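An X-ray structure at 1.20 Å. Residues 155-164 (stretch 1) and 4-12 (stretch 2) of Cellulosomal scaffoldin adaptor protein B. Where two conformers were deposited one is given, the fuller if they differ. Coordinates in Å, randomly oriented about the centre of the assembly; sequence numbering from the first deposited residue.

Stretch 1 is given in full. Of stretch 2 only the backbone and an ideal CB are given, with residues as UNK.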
ATOM      1  N   SER A 155       8.029  13.257  -9.742  1.00 12.02           N
ATOM      2  CA  SER A 155       8.534  14.229  -8.787  0.50 13.68           C
ATOM      3  C   SER A 155       7.430  14.868  -7.999  1.00 15.19           C
ATOM      4  O   SER A 155       6.257  14.776  -8.354  1.00 17.48           O
ATOM      5  CB  SER A 155       9.249  15.350  -9.512  0.50 13.15           C
ATOM      6  OG  SER A 155       8.288  16.226 -10.095  0.50 13.91           O
ATOM      7  N   GLY A 156       7.814  15.494  -6.897  1.00 16.46           N
ATOM      8  CA  GLY A 156       6.915  16.366  -6.188  1.00 18.84           C
ATOM      9  C   GLY A 156       6.041  15.769  -5.101  1.00 18.29           C
ATOM     10  O   GLY A 156       5.047  16.406  -4.739  1.00 19.92           O
ATOM     11  N   TYR A 157       6.359  14.562  -4.602  1.00 14.45           N
ATOM     12  CA  TYR A 157       5.602  13.995  -3.488  1.00 11.75           C
ATOM     13  C   TYR A 157       6.503  13.354  -2.451  1.00 10.53           C
ATOM     14  O   TYR A 157       7.591  12.831  -2.757  1.00 13.52           O
ATOM     15  CB  TYR A 157       4.540  13.011  -4.004  1.00 11.21           C
ATOM     16  CG  TYR A 157       5.063  11.740  -4.654  1.00  9.75           C
ATOM     17  CD1 TYR A 157       5.237  10.593  -3.900  1.00  9.87           C
ATOM     18  CD2 TYR A 157       5.347  11.671  -6.010  1.00 10.43           C
ATOM     19  CE1 TYR A 157       5.676   9.415  -4.460  1.00  9.03           C
ATOM     20  CE2 TYR A 157       5.803  10.484  -6.573  1.00  9.44           C
ATOM     21  CZ  TYR A 157       5.960   9.354  -5.808  1.00  8.52           C
ATOM     22  OH  TYR A 157       6.386   8.191  -6.374  1.00  9.10           O
ATOM     23  N   SER A 158       6.053  13.420  -1.195  1.00 10.74           N
ATOM     24  CA  SER A 158       6.761  12.732  -0.134  0.50 10.32           C
ATOM     25  C   SER A 158       6.267  11.299  -0.012  1.00  8.46           C
ATOM     26  O   SER A 158       5.124  10.977  -0.371  1.00  9.45           O
ATOM     27  CB  SER A 158       6.560  13.471   1.175  0.50 11.32           C
ATOM     28  OG  SER A 158       5.177  13.567   1.436  0.50 12.65           O
ATOM     29  N   VAL A 159       7.138  10.452   0.512  1.00  8.72           N
ATOM     30  CA  VAL A 159       6.831   9.060   0.779  1.00  8.45           C
ATOM     31  C   VAL A 159       7.018   8.853   2.275  1.00  8.82           C
ATOM     32  O   VAL A 159       8.159   8.825   2.768  1.00 10.21           O
ATOM     33  CB  VAL A 159       7.704   8.108  -0.067  1.00  8.67           C
ATOM     34  CG1 VAL A 159       7.323   6.674   0.236  1.00  9.61           C
ATOM     35  CG2 VAL A 159       7.555   8.413  -1.548  1.00  9.57           C
ATOM     36  N   ILE A 160       5.894   8.800   2.996  1.00  8.08           N
ATOM     37  CA  ILE A 160       5.898   8.824   4.449  1.00  7.96           C
ATOM     38  C   ILE A 160       5.778   7.369   4.946  1.00  7.97           C
ATOM     39  O   ILE A 160       4.724   6.743   4.881  1.00  8.69           O
ATOM     40  CB  ILE A 160       4.749   9.728   5.005  1.00  8.90           C
ATOM     41  CG1 ILE A 160       4.785  11.136   4.397  1.00  9.61           C
ATOM     42  CG2 ILE A 160       4.761   9.769   6.526  1.00 10.42           C
ATOM     43  CD1 ILE A 160       3.514  11.921   4.623  1.00 11.89           C
ATOM     44  N   GLN A 161       6.904   6.863   5.417  1.00  9.05           N
ATOM     45  CA  GLN A 161       7.088   5.470   5.770  1.00  9.07           C
ATOM     46  C   GLN A 161       8.475   5.376   6.413  1.00  9.24           C
ATOM     47  O   GLN A 161       9.344   6.167   6.083  1.00 10.50           O
ATOM     48  CB  GLN A 161       6.983   4.563   4.523  1.00  9.16           C
ATOM     49  CG  GLN A 161       8.060   4.804   3.457  1.00 10.18           C
ATOM     50  CD  GLN A 161       9.320   4.036   3.671  1.00 10.30           C
ATOM     51  OE1 GLN A 161       9.322   2.981   4.287  1.00  9.75           O
ATOM     52  NE2 GLN A 161      10.415   4.542   3.101  1.00 14.54           N
ATOM     53  N   PRO A 162       8.716   4.401   7.297  1.00  9.37           N
ATOM     54  CA  PRO A 162       7.863   3.286   7.633  1.00  9.08           C
ATOM     55  C   PRO A 162       6.749   3.602   8.617  1.00  9.03           C
ATOM     56  O   PRO A 162       6.817   4.580   9.365  1.00 11.32           O
ATOM     57  CB  PRO A 162       8.846   2.298   8.275  1.00 10.38           C
ATOM     58  CG  PRO A 162       9.833   3.160   8.937  1.00 11.47           C
ATOM     59  CD  PRO A 162      10.009   4.329   8.004  1.00 11.70           C
ATOM     60  N   ALA A 163       5.733   2.751   8.616  1.00  9.06           N
ATOM     61  CA  ALA A 163       4.744   2.711   9.692  1.00  9.20           C
ATOM     62  C   ALA A 163       5.281   1.721  10.715  1.00  8.45           C
ATOM     63  O   ALA A 163       5.732   0.653  10.362  1.00 12.23           O
ATOM     64  CB  ALA A 163       3.395   2.247   9.161  1.00 11.18           C
ATOM     65  N   VAL A 164       5.236   2.071  11.983  1.00  8.49           N
ATOM     66  CA  VAL A 164       5.824   1.242  13.046  1.00  8.69           C
ATOM     67  C   VAL A 164       4.734   0.785  13.989  1.00  8.07           C
ATOM     68  O   VAL A 164       3.933   1.595  14.479  1.00  9.25           O
ATOM     69  CB  VAL A 164       6.937   1.975  13.796  1.00  9.76           C
ATOM     70  CG1 VAL A 164       7.491   1.098  14.923  1.00 11.38           C
ATOM     71  CG2 VAL A 164       8.031   2.361  12.812  1.00 12.30           C
ATOM     72  N   UNK A   4       0.554  20.029   0.134  1.00 27.12           N
ATOM     73  CA  UNK A   4       1.582  18.989   0.184  1.00 23.95           C
ATOM     74  C   UNK A   4       1.017  17.709  -0.437  1.00 18.28           C
ATOM     75  O   UNK A   4      -0.139  17.322  -0.230  1.00 19.60           O
ATOM     76  CB  UNK A   4       2.046  18.741   1.621  1.00 23.95           C
ATOM     77  N   UNK A   5       1.857  17.105  -1.243  1.00 13.98           N
ATOM     78  CA  UNK A   5       1.509  15.901  -1.956  1.00 11.30           C
ATOM     79  C   UNK A   5       2.278  14.740  -1.349  1.00 10.39           C
ATOM     80  O   UNK A   5       3.468  14.872  -1.090  1.00 11.92           O
ATOM     81  CB  UNK A   5       1.801  16.040  -3.451  1.00 11.30           C
ATOM     82  N   UNK A   6       1.613  13.621  -1.102  1.00  9.12           N
ATOM     83  CA  UNK A   6       2.259  12.534  -0.390  1.00  8.72           C
ATOM     84  C   UNK A   6       1.571  11.198  -0.619  1.00  7.86           C
ATOM     85  O   UNK A   6       0.400  11.129  -1.012  1.00  7.94           O
ATOM     86  CB  UNK A   6       2.299  12.844   1.108  1.00  8.72           C
ATOM     87  N   UNK A   7       2.319  10.143  -0.302  1.00  7.69           N
ATOM     88  CA  UNK A   7       1.775   8.802  -0.090  1.00  7.11           C
ATOM     89  C   UNK A   7       2.310   8.351   1.259  1.00  6.99           C
ATOM     90  O   UNK A   7       3.470   8.625   1.593  1.00  8.13           O
ATOM     91  CB  UNK A   7       2.158   7.833  -1.210  1.00  7.11           C
ATOM     92  N   UNK A   8       1.467   7.685   2.042  1.00  7.35           N
ATOM     93  CA  UNK A   8       1.785   7.297   3.404  1.00  7.57           C
ATOM     94  C   UNK A   8       1.214   5.941   3.715  1.00  6.92           C
ATOM     95  O   UNK A   8       0.100   5.616   3.308  1.00  8.19           O
ATOM     96  CB  UNK A   8       1.262   8.333   4.402  1.00  7.57           C
ATOM     97  N   UNK A   9       1.928   5.175   4.527  1.00  6.81           N
ATOM     98  CA  UNK A   9       1.395   3.964   5.134  1.00  6.72           C
ATOM     99  C   UNK A   9       0.886   4.328   6.526  1.00  7.35           C
ATOM    100  O   UNK A   9       1.652   4.730   7.370  1.00  8.70           O
ATOM    101  CB  UNK A   9       2.450   2.857   5.197  1.00  6.72           C
ATOM    102  N   UNK A  10      -0.420   4.209   6.718  1.00  7.55           N
ATOM    103  CA  UNK A  10      -1.124   4.635   7.908  1.00  9.07           C
ATOM    104  C   UNK A  10      -1.692   3.417   8.619  1.00  8.12           C
ATOM    105  O   UNK A  10      -2.441   2.676   8.019  1.00  9.70           O
ATOM    106  CB  UNK A  10      -2.231   5.632   7.561  1.00  9.07           C
ATOM    107  N   UNK A  11      -1.379   3.224   9.893  1.00  8.22           N
ATOM    108  CA  UNK A  11      -1.951   2.111  10.659  1.00  8.22           C
ATOM    109  C   UNK A  11      -3.123   2.557  11.510  1.00  8.24           C
ATOM    110  O   UNK A  11      -3.158   3.679  12.017  1.00 10.38           O
ATOM    111  CB  UNK A  11      -0.883   1.472  11.549  1.00  8.22           C
ATOM    112  N   UNK A  12      -4.082   1.666  11.711  1.00  7.83           N
ATOM    113  CA  UNK A  12      -5.186   1.956  12.607  1.00  8.09           C
ATOM    114  C   UNK A  12      -4.850   1.816  14.085  1.00  8.94           C
ATOM    115  O   UNK A  12      -5.646   2.213  14.928  1.00 11.87           O
ATOM    116  CB  UNK A  12      -6.361   1.036  12.271  1.00  8.09           C
TER

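At position 4 the ideal CB has no atom of stretch 1 within 5.5 Å, so the contact sets no preference there; the deposited residue is T4.

Position 5 points its CA-to-CB bond sideways. Its ideal CB lies 3.5 Å from G156 O and 4.1 Å from Y157 CB, which favours a small or slender side chain. The deposited S5 is small, and its OG is satisfied elsewhere in the structure. The backbone does more: S158 N donates to S5 O at 3.0 Å (164°).

From here a parallel ladder begins, with position 6 paired to S158, 7 to V159 and 8 to I160; the strand axes are 4° apart. At position 6 the ideal CB is only 3.0 Å from S158 OG and 3.8 Å from I160 CD1, on the face shared by S158 and I160. Such crowding argues for a small residue: glycine, alanine or serine. S6 is found, with chi1 in the p well.

Position 7 turns to the opposite face, that of V159. Its ideal CB has looser surroundings, 4.9 Å from Y157 CD1 and 5.2 Å from V159 CA, so a branched apolar side chain could fill the gap. I7 does so: CG2 reaches Y157 CE1 at 4.0 Å and V159 CG2 at 4.0 Å. Its backbone bonds on both sides of V159, I7 N to S158 O (2.9 Å) and I160 N to I7 O (2.8 Å, 178°).

Position 8 returns to the face of I160, with its ideal CB 3.8 Å from I160 CB. The visible neighbour is aliphatic and offers no charge, so valine, threonine or a longer chain with methylenes would suit. The residue is E8, extended (chi1 and chi2 t), its CD 3.6 Å from I160 CG2: a packing contact, without a charged partner in stretch 1.

Position 9 points toward stretch 1, its ideal CB 4.1 Å from A163 CB and 4.9 Å from Q161 CB. Medium apolar residues, valine, leucine or isoleucine, fit. I9 places CG2 3.7 Å from A163 CB and CD1 4.1 Å from Q161 CB, while I9 N donates to I160 O (3.2 Å).

Position 10 points away and is unconstrained here; it is V10. Position 11 points toward A163, but its ideal CB stops 5.0 Å from A163 CB, leaving room for a longer apolar chain such as leucine or methionine. L11 closes the gap, with CG 3.7 Å from A163 CB. Position 12, D12, is out of reach.

Stretch 2, residues 4-12: TSSIEIVLD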
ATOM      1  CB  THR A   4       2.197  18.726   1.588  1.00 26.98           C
ATOM      2  OG1 THR A   4       1.792  17.455   2.103  1.00 31.82           O
ATOM      3  CG2 THR A   4       1.858  19.846   2.574  1.00 28.11           C
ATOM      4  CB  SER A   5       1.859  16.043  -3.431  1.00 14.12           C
ATOM      5  OG  SER A   5       1.078  17.052  -4.061  1.00 16.77           O
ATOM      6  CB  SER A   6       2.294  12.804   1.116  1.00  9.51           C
ATOM      7  OG  SER A   6       0.968  12.893   1.631  1.00 10.50           O
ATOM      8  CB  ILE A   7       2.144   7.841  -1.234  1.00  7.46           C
ATOM      9  CG1 ILE A   7       1.486   6.470  -1.025  1.00  7.28           C
ATOM     10  CG2 ILE A   7       3.647   7.737  -1.438  1.00  8.27           C
ATOM     11  CD1 ILE A   7       1.561   5.560  -2.264  1.00  8.87           C
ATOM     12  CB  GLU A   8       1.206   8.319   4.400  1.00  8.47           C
ATOM     13  CG  GLU A   8       1.597   8.060   5.866  1.00  9.88           C
ATOM     14  CD  GLU A   8       1.186   9.142   6.844  1.00 11.28           C
ATOM     15  OE1 GLU A   8       0.546  10.110   6.440  1.00 14.33           O
ATOM     16  OE2 GLU A   8       1.513   8.991   8.045  1.00 13.83           O
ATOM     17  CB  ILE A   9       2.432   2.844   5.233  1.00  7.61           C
ATOM     18  CG1 ILE A   9       3.100   2.587   3.887  1.00  9.63           C
ATOM     19  CG2 ILE A   9       1.822   1.593   5.837  1.00  8.74           C
ATOM     20  CD1 ILE A   9       4.268   1.573   3.944  1.00  9.74           C
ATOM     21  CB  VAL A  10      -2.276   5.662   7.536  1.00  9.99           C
ATOM     22  CG1 VAL A  10      -3.050   6.107   8.768  1.00 12.90           C
ATOM     23  CG2 VAL A  10      -1.675   6.870   6.803  1.00 12.15           C
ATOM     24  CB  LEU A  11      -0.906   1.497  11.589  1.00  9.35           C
ATOM     25  CG  LEU A  11       0.402   1.114  10.917  1.00 10.18           C
ATOM     26  CD1 LEU A  11       1.323   0.400  11.926  1.00 11.01           C
ATOM     27  CD2 LEU A  11       0.198   0.305   9.678  1.00  9.64           C
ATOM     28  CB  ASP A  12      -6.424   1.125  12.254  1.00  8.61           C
ATOM     29  CG  ASP A  12      -6.249  -0.363  12.503  1.00  8.61           C
ATOM     30  OD1 ASP A  12      -5.126  -0.880  12.416  1.00  8.24           O
ATOM     31  OD2 ASP A  12      -7.306  -1.012  12.722  1.00 11.38           O
TER
HETATM   32  O   HOH W   1       4.458  18.270  -1.927  1.00 29.33           O
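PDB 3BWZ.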